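Local structure of microcin B17-processing protein McbD (Escherichia coli str. K-12 substr. MG1655, 6GRH) at residues Asp215-Leu227 with Glu319-Leu331. The protein is required to process the inactive microcin B17 precursor McbA into the active peptide antibiotic, and belongs to the YcaO family. The protein carries 1 engineered substitution. Residues are numbered along the deposited sequence; the frame is centred on the assembly and turned at random.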
loop_
_atom_site.group_PDB
_atom_site.type_symbol
_atom_site.label_atom_id
_atom_site.label_comp_id
_atom_site.label_asym_id
_atom_site.label_seq_id
_atom_site.Cartn_x
_atom_site.Cartn_y
_atom_site.Cartn_z
ATOM N N ASP E 215 -7.587 -21.131 48.655
ATOM C CA ASP E 215 -6.520 -22.090 48.395
ATOM C C ASP E 215 -7.058 -23.480 48.773
ATOM O O ASP E 215 -7.252 -23.758 49.961
ATOM C CB ASP E 215 -5.275 -21.732 49.223
ATOM C CG ASP E 215 -4.071 -22.621 48.909
ATOM O OD1 ASP E 215 -4.198 -23.866 48.925
ATOM O OD2 ASP E 215 -2.977 -22.077 48.668
ATOM N N ILE E 216 -7.298 -24.336 47.766
ATOM C CA ILE E 216 -7.812 -25.693 47.981
ATOM C C ILE E 216 -6.763 -26.783 47.718
ATOM O O ILE E 216 -7.124 -27.942 47.594
ATOM C CB ILE E 216 -9.074 -25.983 47.127
ATOM C CG1 ILE E 216 -8.781 -25.836 45.626
ATOM C CG2 ILE E 216 -10.221 -25.072 47.539
ATOM C CD1 ILE E 216 -9.726 -26.633 44.751
ATOM N N THR E 217 -5.476 -26.427 47.666
ATOM C CA THR E 217 -4.404 -27.379 47.389
ATOM C C THR E 217 -4.546 -28.662 48.216
ATOM O O THR E 217 -4.815 -28.567 49.398
ATOM C CB THR E 217 -3.066 -26.750 47.773
ATOM O OG1 THR E 217 -3.026 -25.415 47.265
ATOM C CG2 THR E 217 -1.892 -27.574 47.237
ATOM N N LEU E 218 -4.336 -29.837 47.613
ATOM C CA LEU E 218 -4.315 -31.097 48.367
ATOM C C LEU E 218 -3.471 -30.894 49.625
ATOM O O LEU E 218 -2.383 -30.329 49.521
ATOM C CB LEU E 218 -3.676 -32.229 47.570
ATOM C CG LEU E 218 -4.502 -32.915 46.487
ATOM C CD1 LEU E 218 -3.694 -34.057 45.914
ATOM C CD2 LEU E 218 -5.815 -33.416 47.037
ATOM N N PRO E 219 -3.988 -31.297 50.800
ATOM C CA PRO E 219 -3.253 -31.104 52.068
ATOM C C PRO E 219 -1.829 -31.656 52.051
ATOM O O PRO E 219 -1.591 -32.777 51.594
ATOM C CB PRO E 219 -4.119 -31.846 53.077
ATOM C CG PRO E 219 -5.491 -31.577 52.552
ATOM C CD PRO E 219 -5.385 -31.681 51.059
ATOM N N GLY E 220 -0.884 -30.834 52.500
ATOM C CA GLY E 220 0.517 -31.228 52.558
ATOM C C GLY E 220 1.254 -31.102 51.243
ATOM O O GLY E 220 2.466 -31.218 51.226
ATOM N N ALA E 221 0.548 -30.853 50.139
ATOM C CA ALA E 221 1.198 -30.731 48.838
ATOM C C ALA E 221 1.896 -29.363 48.717
ATOM O O ALA E 221 1.418 -28.369 49.271
ATOM C CB ALA E 221 0.189 -30.898 47.697
ATOM N N PRO E 222 3.002 -29.312 47.952
ATOM C CA PRO E 222 3.590 -28.029 47.538
ATOM C C PRO E 222 2.754 -27.295 46.514
ATOM O O PRO E 222 1.779 -27.843 45.968
ATOM C CB PRO E 222 4.918 -28.446 46.909
ATOM C CG PRO E 222 4.629 -29.793 46.339
ATOM C CD PRO E 222 3.739 -30.449 47.362
ATOM N N GLY E 223 3.150 -26.065 46.222
ATOM C CA GLY E 223 2.411 -25.243 45.276
ATOM C C GLY E 223 1.057 -24.835 45.812
ATOM O O GLY E 223 0.766 -25.002 47.004
ATOM N N HIS E 224 0.223 -24.318 44.921
ATOM C CA HIS E 224 -1.030 -23.684 45.301
ATOM C C HIS E 224 -2.074 -23.902 44.220
ATOM O O HIS E 224 -1.857 -23.516 43.063
ATOM C CB HIS E 224 -0.806 -22.189 45.544
ATOM C CG HIS E 224 0.164 -21.906 46.650
ATOM N ND1 HIS E 224 -0.209 -21.856 47.975
ATOM C CD2 HIS E 224 1.504 -21.716 46.631
ATOM C CE1 HIS E 224 0.852 -21.625 48.726
ATOM N NE2 HIS E 224 1.909 -21.541 47.938
ATOM N N ALA E 225 -3.180 -24.549 44.585
ATOM C CA ALA E 225 -4.360 -24.648 43.720
ATOM C C ALA E 225 -5.325 -23.598 44.204
ATOM O O ALA E 225 -5.803 -23.669 45.328
ATOM C CB ALA E 225 -4.988 -26.017 43.819
ATOM N N VAL E 226 -5.586 -22.599 43.385
ATOM C CA VAL E 226 -6.435 -21.497 43.803
ATOM C C VAL E 226 -7.763 -21.556 43.072
ATOM O O VAL E 226 -7.776 -21.581 41.850
ATOM C CB VAL E 226 -5.732 -20.147 43.587
ATOM C CG1 VAL E 226 -6.668 -18.993 43.907
ATOM C CG2 VAL E 226 -4.495 -20.070 44.488
ATOM N N LEU E 227 -8.858 -21.575 43.836
ATOM C CA LEU E 227 -10.207 -21.645 43.298
ATOM C C LEU E 227 -10.814 -20.277 43.479
ATOM O O LEU E 227 -10.858 -19.772 44.598
ATOM C CB LEU E 227 -11.047 -22.667 44.079
ATOM C CG LEU E 227 -12.490 -22.890 43.607
ATOM C CD1 LEU E 227 -12.548 -23.494 42.230
ATOM C CD2 LEU E 227 -13.228 -23.759 44.619
ATOM N N GLU E 319 4.581 -17.242 49.654
ATOM C CA GLU E 319 4.719 -18.687 49.836
ATOM C C GLU E 319 5.025 -19.004 51.304
ATOM O O GLU E 319 5.312 -18.100 52.096
ATOM C CB GLU E 319 5.837 -19.223 48.935
ATOM C CG GLU E 319 5.776 -18.656 47.526
ATOM C CD GLU E 319 4.343 -18.484 47.062
ATOM O OE1 GLU E 319 3.426 -18.955 47.771
ATOM O OE2 GLU E 319 4.123 -17.883 45.994
ATOM N N ASN E 320 4.944 -20.287 51.653
ATOM C CA ASN E 320 5.222 -20.773 53.023
ATOM C C ASN E 320 6.120 -22.020 52.939
ATOM O O ASN E 320 6.470 -22.495 51.855
ATOM C CB ASN E 320 3.909 -21.061 53.787
ATOM C CG ASN E 320 3.106 -22.203 53.163
ATOM O OD1 ASN E 320 3.452 -23.386 53.329
ATOM N ND2 ASN E 320 2.040 -21.858 52.429
ATOM N N ILE E 321 6.457 -22.558 54.099
ATOM C CA ILE E 321 7.440 -23.629 54.183
ATOM C C ILE E 321 7.092 -24.894 53.377
ATOM O O ILE E 321 7.996 -25.559 52.865
ATOM C CB ILE E 321 7.718 -23.986 55.657
ATOM C CG1 ILE E 321 9.062 -24.718 55.799
ATOM C CG2 ILE E 321 6.556 -24.780 56.249
ATOM C CD1 ILE E 321 9.482 -24.871 57.237
ATOM N N THR E 322 5.803 -25.207 53.235
ATOM C CA THR E 322 5.362 -26.361 52.423
ATOM C C THR E 322 5.396 -26.117 50.917
ATOM O O THR E 322 5.576 -27.072 50.162
ATOM C CB THR E 322 3.917 -26.790 52.760
ATOM O OG1 THR E 322 3.783 -26.869 54.167
ATOM C CG2 THR E 322 3.578 -28.159 52.133
ATOM N N SER E 323 5.236 -24.858 50.487
ATOM C CA SER E 323 5.077 -24.510 49.054
ATOM C C SER E 323 6.140 -25.075 48.125
ATOM O O SER E 323 5.830 -25.377 46.979
ATOM C CB SER E 323 5.052 -22.980 48.819
ATOM O OG SER E 323 4.047 -22.314 49.564
ATOM N N ASP E 324 7.389 -25.178 48.594
ATOM C CA ASP E 324 8.510 -25.573 47.715
ATOM C C ASP E 324 9.142 -26.932 48.068
ATOM O O ASP E 324 10.272 -27.210 47.657
ATOM C CB ASP E 324 9.579 -24.454 47.647
ATOM C CG ASP E 324 10.363 -24.294 48.942
ATOM O OD1 ASP E 324 9.957 -24.854 49.999
ATOM O OD2 ASP E 324 11.393 -23.578 48.889
ATOM N N THR E 325 8.407 -27.783 48.790
ATOM C CA THR E 325 8.797 -29.188 48.923
ATOM C C THR E 325 8.673 -29.847 47.549
ATOM O O THR E 325 8.188 -29.240 46.588
ATOM C CB THR E 325 7.926 -29.951 49.943
ATOM O OG1 THR E 325 6.564 -29.868 49.530
ATOM C CG2 THR E 325 8.093 -29.392 51.365
ATOM N N ASN E 326 9.123 -31.083 47.442
ATOM C CA ASN E 326 9.245 -31.707 46.131
ATOM C C ASN E 326 7.892 -32.341 45.760
ATOM O O ASN E 326 7.403 -33.213 46.474
ATOM C CB ASN E 326 10.399 -32.711 46.193
ATOM C CG ASN E 326 10.686 -33.336 44.868
ATOM O OD1 ASN E 326 9.996 -34.261 44.462
ATOM N ND2 ASN E 326 11.695 -32.831 44.173
ATOM N N LEU E 327 7.273 -31.881 44.672
ATOM C CA LEU E 327 5.939 -32.384 44.292
ATOM C C LEU E 327 5.949 -33.884 43.946
ATOM O O LEU E 327 5.061 -34.626 44.373
ATOM C CB LEU E 327 5.348 -31.567 43.149
ATOM C CG LEU E 327 4.014 -32.039 42.581
ATOM C CD1 LEU E 327 2.946 -32.039 43.646
ATOM C CD2 LEU E 327 3.585 -31.193 41.381
ATOM N N LEU E 328 6.964 -34.325 43.204
ATOM C CA LEU E 328 7.123 -35.750 42.884
ATOM C C LEU E 328 7.300 -36.620 44.135
ATOM O O LEU E 328 6.730 -37.718 44.200
ATOM C CB LEU E 328 8.285 -35.990 41.898
ATOM C CG LEU E 328 8.136 -35.524 40.429
ATOM C CD1 LEU E 328 9.308 -36.011 39.584
ATOM C CD2 LEU E 328 6.841 -35.985 39.789
ATOM N N ASN E 329 8.086 -36.154 45.115
ATOM C CA ASN E 329 8.225 -36.879 46.384
ATOM C C ASN E 329 6.878 -36.942 47.097
ATOM O O ASN E 329 6.466 -38.006 47.543
ATOM C CB ASN E 329 9.284 -36.244 47.318
ATOM C CG ASN E 329 10.723 -36.530 46.872
ATOM O OD1 ASN E 329 10.975 -37.245 45.889
ATOM N ND2 ASN E 329 11.670 -35.971 47.588
ATOM N N TYR E 330 6.186 -35.813 47.178
ATOM C CA TYR E 330 4.885 -35.779 47.818
ATOM C C TYR E 330 3.931 -36.803 47.173
ATOM O O TYR E 330 3.306 -37.598 47.863
ATOM C CB TYR E 330 4.296 -34.375 47.740
ATOM C CG TYR E 330 2.840 -34.315 48.130
ATOM C CD1 TYR E 330 2.453 -34.298 49.480
ATOM C CD2 TYR E 330 1.842 -34.306 47.148
ATOM C CE1 TYR E 330 1.116 -34.246 49.837
ATOM C CE2 TYR E 330 0.504 -34.264 47.491
ATOM C CZ TYR E 330 0.142 -34.235 48.829
ATOM O OH TYR E 330 -1.192 -34.183 49.155
ATOM N N LEU E 331 3.827 -36.775 45.849
ATOM C CA LEU E 331 2.920 -37.693 45.144
ATOM C C LEU E 331 3.301 -39.153 45.346
ATOM O O LEU E 331 2.427 -39.991 45.591
ATOM C CB LEU E 331 2.856 -37.374 43.646
ATOM C CG LEU E 331 2.076 -36.095 43.327
ATOM C CD1 LEU E 331 2.256 -35.675 41.881
ATOM C CD2 LEU E 331 0.606 -36.221 43.694
#
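Pro222 and Tyr330 bury the most surface where the loop 216-223, which joins the antiparallel strands 210-215 and 224-231 of the mixed sheet, meets the chain entering helix 327-334; His224 anchors the other end. They illustrate how one contact can divide its work between apolar shape and polar bonds. The Pro222 ring lies in the bend of 323-327: its CB is 3.2 Å from Ser323 O, while its CG rests 3.7 Å from Leu327 CB. Beside it, Tyr330 extends its ring from the helix with CG anti to the backbone N (chi1 168°), sliding it beneath the type II turn 218-221. Ala221 CA sits over the centre of one ring face, a CH-pi contact of 3.6 Å to the centroid. The phenol then donates from OH to Pro219 O (2.8 Å), approaching from above the carbonyl plane rather than along a lone pair, so the ring is held by its face and its hydroxyl together.

Beyond the proline, Gly223 N donates to Ser323 O at 2.9 Å. At the start of strand 224-231, the buried imidazole of His224 is gripped at two ring nitrogens. ND1 donates almost straight to Asp215 OD2 (2.9 Å, 170°), which lies in the ring plane, and NE2 shares a hydrogen bond with Ser323 OG (2.8 Å). With Asp215 at ND1 and Ser323 at NE2, the rotation of the imidazole is fixed, and the ring ties the start of strand 224-231 to the segment 319-323.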